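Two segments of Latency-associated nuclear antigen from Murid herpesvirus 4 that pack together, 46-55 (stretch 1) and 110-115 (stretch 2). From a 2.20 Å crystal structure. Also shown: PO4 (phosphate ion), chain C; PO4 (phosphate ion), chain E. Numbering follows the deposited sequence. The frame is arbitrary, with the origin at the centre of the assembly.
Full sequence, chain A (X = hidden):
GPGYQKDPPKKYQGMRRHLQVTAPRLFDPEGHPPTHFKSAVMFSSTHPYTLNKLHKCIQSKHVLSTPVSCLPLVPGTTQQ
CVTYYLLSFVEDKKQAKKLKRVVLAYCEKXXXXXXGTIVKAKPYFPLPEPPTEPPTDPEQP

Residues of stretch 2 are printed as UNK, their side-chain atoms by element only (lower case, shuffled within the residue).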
# COMPACT_ATOMS: atom_id res chain seq x y z
N THR A 46 6.30 -14.16 -0.04
CA THR A 46 5.49 -15.13 0.69
C THR A 46 6.10 -15.46 2.05
O THR A 46 5.53 -16.22 2.83
CB THR A 46 5.34 -16.45 -0.09
OG1 THR A 46 6.64 -17.02 -0.32
CG2 THR A 46 4.64 -16.23 -1.43
N HIS A 47 7.26 -14.87 2.32
CA HIS A 47 7.96 -15.08 3.58
C HIS A 47 7.83 -13.86 4.49
O HIS A 47 8.49 -12.84 4.29
CB HIS A 47 9.44 -15.36 3.31
CG HIS A 47 9.68 -16.61 2.52
ND1 HIS A 47 10.90 -16.89 1.94
CD2 HIS A 47 8.87 -17.65 2.23
CE1 HIS A 47 10.82 -18.06 1.32
NE2 HIS A 47 9.60 -18.54 1.48
N PRO A 48 6.97 -13.95 5.51
CA PRO A 48 6.72 -12.75 6.33
C PRO A 48 7.91 -12.34 7.20
O PRO A 48 8.05 -11.18 7.57
CB PRO A 48 5.52 -13.17 7.20
CG PRO A 48 5.60 -14.67 7.27
CD PRO A 48 6.21 -15.12 5.97
N TYR A 49 8.77 -13.30 7.52
CA TYR A 49 9.91 -13.04 8.41
C TYR A 49 10.93 -12.13 7.73
O TYR A 49 11.47 -11.19 8.32
CB TYR A 49 10.54 -14.36 8.87
CG TYR A 49 10.79 -15.40 7.78
CD1 TYR A 49 9.79 -16.28 7.40
CD2 TYR A 49 12.03 -15.51 7.16
CE1 TYR A 49 9.99 -17.22 6.42
CE2 TYR A 49 12.25 -16.46 6.18
CZ TYR A 49 11.23 -17.32 5.81
OH TYR A 49 11.43 -18.27 4.83
N THR A 50 11.15 -12.40 6.46
CA THR A 50 12.00 -11.57 5.62
C THR A 50 11.46 -10.14 5.54
O THR A 50 12.21 -9.18 5.70
CB THR A 50 12.08 -12.21 4.25
OG1 THR A 50 12.63 -13.52 4.40
CG2 THR A 50 12.94 -11.38 3.29
N LEU A 51 10.16 -9.99 5.32
CA LEU A 51 9.58 -8.66 5.25
C LEU A 51 9.63 -7.94 6.61
O LEU A 51 9.77 -6.73 6.66
CB LEU A 51 8.16 -8.68 4.67
CG LEU A 51 8.05 -9.09 3.19
CD1 LEU A 51 6.62 -8.93 2.69
CD2 LEU A 51 8.99 -8.29 2.30
N ASN A 52 9.57 -8.67 7.72
CA ASN A 52 9.79 -8.03 9.02
C ASN A 52 11.20 -7.44 9.05
O ASN A 52 11.42 -6.33 9.54
CB ASN A 52 9.61 -9.01 10.19
CG ASN A 52 8.15 -9.34 10.45
OD1 ASN A 52 7.77 -10.51 10.51
ND2 ASN A 52 7.31 -8.31 10.61
N LYS A 53 12.18 -8.19 8.54
CA LYS A 53 13.53 -7.64 8.43
C LYS A 53 13.52 -6.33 7.66
O LYS A 53 14.04 -5.32 8.15
CB LYS A 53 14.48 -8.63 7.75
CG LYS A 53 15.95 -8.17 7.72
CD LYS A 53 16.84 -9.22 7.06
CE LYS A 53 18.25 -8.72 6.77
NZ LYS A 53 19.24 -9.84 6.58
N LEU A 54 12.93 -6.33 6.46
CA LEU A 54 12.94 -5.15 5.61
C LEU A 54 12.24 -3.99 6.30
O LEU A 54 12.59 -2.84 6.13
CB LEU A 54 12.27 -5.43 4.26
CG LEU A 54 13.18 -5.84 3.10
CD1 LEU A 54 14.13 -6.93 3.52
CD2 LEU A 54 12.36 -6.29 1.90
N HIS A 55 11.24 -4.33 7.10
CA HIS A 55 10.47 -3.31 7.79
C HIS A 55 11.34 -2.57 8.79
O HIS A 55 11.28 -1.34 8.87
CB HIS A 55 9.28 -3.93 8.50
CG HIS A 55 8.70 -3.05 9.56
ND1 HIS A 55 7.96 -1.92 9.26
CD2 HIS A 55 8.78 -3.11 10.91
CE1 HIS A 55 7.60 -1.33 10.39
NE2 HIS A 55 8.08 -2.04 11.40
N UNK A 110 20.68 -12.35 -1.02
CA UNK A 110 20.34 -12.83 0.32
C UNK A 110 18.86 -13.07 0.60
O UNK A 110 18.51 -13.65 1.63
c UNK A 110 22.42 -11.73 1.10
c UNK A 110 24.59 -12.72 0.94
o UNK A 110 26.46 -11.42 0.32
c UNK A 110 24.31 -10.40 0.45
c UNK A 110 22.96 -10.52 0.70
c UNK A 110 20.95 -11.88 1.34
c UNK A 110 25.12 -11.51 0.56
c UNK A 110 23.25 -12.83 1.19
N UNK A 111 17.99 -12.64 -0.31
CA UNK A 111 16.54 -12.81 -0.12
C UNK A 111 15.82 -12.89 -1.45
O UNK A 111 15.08 -11.98 -1.81
c UNK A 111 16.53 -11.49 2.04
c UNK A 111 16.93 -12.00 4.14
n UNK A 111 17.54 -10.86 3.88
c UNK A 111 15.95 -11.64 0.67
n UNK A 111 16.30 -12.40 3.05
c UNK A 111 17.30 -10.51 2.57
N UNK A 112 16.04 -13.99 -2.16
CA UNK A 112 15.52 -14.15 -3.51
C UNK A 112 13.99 -14.18 -3.57
O UNK A 112 13.41 -14.05 -4.65
c UNK A 112 16.08 -15.44 -4.11
o UNK A 112 15.83 -16.53 -3.24
N UNK A 113 13.34 -14.35 -2.43
CA UNK A 113 11.87 -14.35 -2.39
C UNK A 113 11.26 -12.95 -2.55
O UNK A 113 10.06 -12.81 -2.77
o UNK A 113 11.26 -13.89 -0.09
c UNK A 113 11.37 -14.92 -1.07
N UNK A 114 12.08 -11.92 -2.42
CA UNK A 114 11.56 -10.56 -2.34
C UNK A 114 11.40 -9.92 -3.71
O UNK A 114 12.31 -9.99 -4.54
c UNK A 114 12.40 -10.15 -0.00
c UNK A 114 12.44 -9.67 -1.44
c UNK A 114 12.01 -8.22 -1.52
N UNK A 115 10.25 -9.30 -3.94
CA UNK A 115 9.99 -8.53 -5.16
C UNK A 115 9.74 -7.08 -4.80
O UNK A 115 9.33 -6.76 -3.69
c UNK A 115 7.82 -10.95 -7.36
c UNK A 115 8.79 -9.10 -5.92
c UNK A 115 9.02 -10.46 -6.56
o UNK A 115 6.79 -10.24 -7.42
o UNK A 115 7.91 -12.05 -7.94
P PO4 C . 14.09 -15.23 1.45
O1 PO4 C . 14.03 -16.70 1.12
O2 PO4 C . 12.90 -14.90 2.31
O3 PO4 C . 15.35 -14.94 2.22
O4 PO4 C . 14.02 -14.40 0.19
P PO4 E . 21.84 -8.80 8.32
O1 PO4 E . 21.50 -9.16 6.90
O2 PO4 E . 21.29 -7.42 8.64
O3 PO4 E . 21.23 -9.81 9.26
O4 PO4 E . 23.34 -8.79 8.50
O HOH W 1 7.97 -14.66 -2.67

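Stretch 1 enters a helix at Pro48, with His47 at the N-cap, and the face bearing Thr50, Lys53 and Leu54 turns toward stretch 2. The hidden residues there can be read from their atoms.

Position 110 carries eight side-chain atoms: one carbon, then a six-membered ring of carbons bearing a single oxygen. It touches nothing on stretch 1. A hydroxylated six-carbon ring is a tyrosine, Tyr110. Its chi1 is in the m well, the residue is exposed, and the end of the side chain leads away from stretch 1, so the contact places no demand on it.

Position 111 has one carbon followed by a five-membered ring of three carbons and two nitrogens. One ring nitrogen lies near the methyl CG2 of Thr50 and the other near NZ of Lys53, while the first also faces the chain C phosphate. Such a ring is an imidazole, so this is His111. Its two nitrogens do different work: ND1 of His111 donates to O3 of the chain C phosphate at 2.8 Å, and NE2 of His111 accepts a weak hydrogen bond from NZ of Lys53 at 3.3 Å. Both partners lie at the ring edge, near its plane, where the nitrogens can address them. CG2 of Thr50 also touches the ring, 3.5 Å from ND1 of His111.

Position 112 has one carbon and one oxygen, and is out of reach of stretch 1. The pair makes a hydroxymethyl group, hence Ser112. This small polar residue is exposed and sits within a type I turn that runs from His111 to position 114, closed by the backbone hydrogen bond from N of residue 114 to O of His111 at 3.1 Å.

Position 113 again has one carbon and one oxygen, but here the side chain points toward stretch 1, with its CB 3.6 Å from ND1 of His47. It is Ser113. A short polar side chain suits the place: its CB lies against His47 while its hydroxyl oxygen is within reach of the chain C phosphate. N of Ser113 donates to O4 of that phosphate at 2.7 Å, though O4 is less surely placed.

Position 114 has three carbons, the first carrying the other two, and these meet Thr50 and Leu54. The branch at CB identifies Val114. Compact and apolar, it suits a buried site: CG2 of Val114 lies 3.6 Å from CG2 of Thr50, and CG1 of Val114 lies 3.9 Å from CD2 of Leu54.

Position 115 has three carbons, the third bearing two oxygens, and does not reach stretch 1. This carboxylate is Glu115, whose charge is suited to its exposed setting.

The contact thus combines apolar packing around Val114 with a polar site beside it. The chain C phosphate bridges the stretches: its O2 accepts from ND1 of His47 at 2.8 Å and from OG1 of Thr50 at 2.5 Å, while His111 and Ser113 bind it from stretch 2. Thr50 serves both regions, its methyl packing on Val114 and its hydroxyl binding the ion. A water adds a further bridge, donating to O of Ser113 (2.8 Å) and accepting from N of Thr46 (3.2 Å).

Stretch 2 (110-115) YHSSVE
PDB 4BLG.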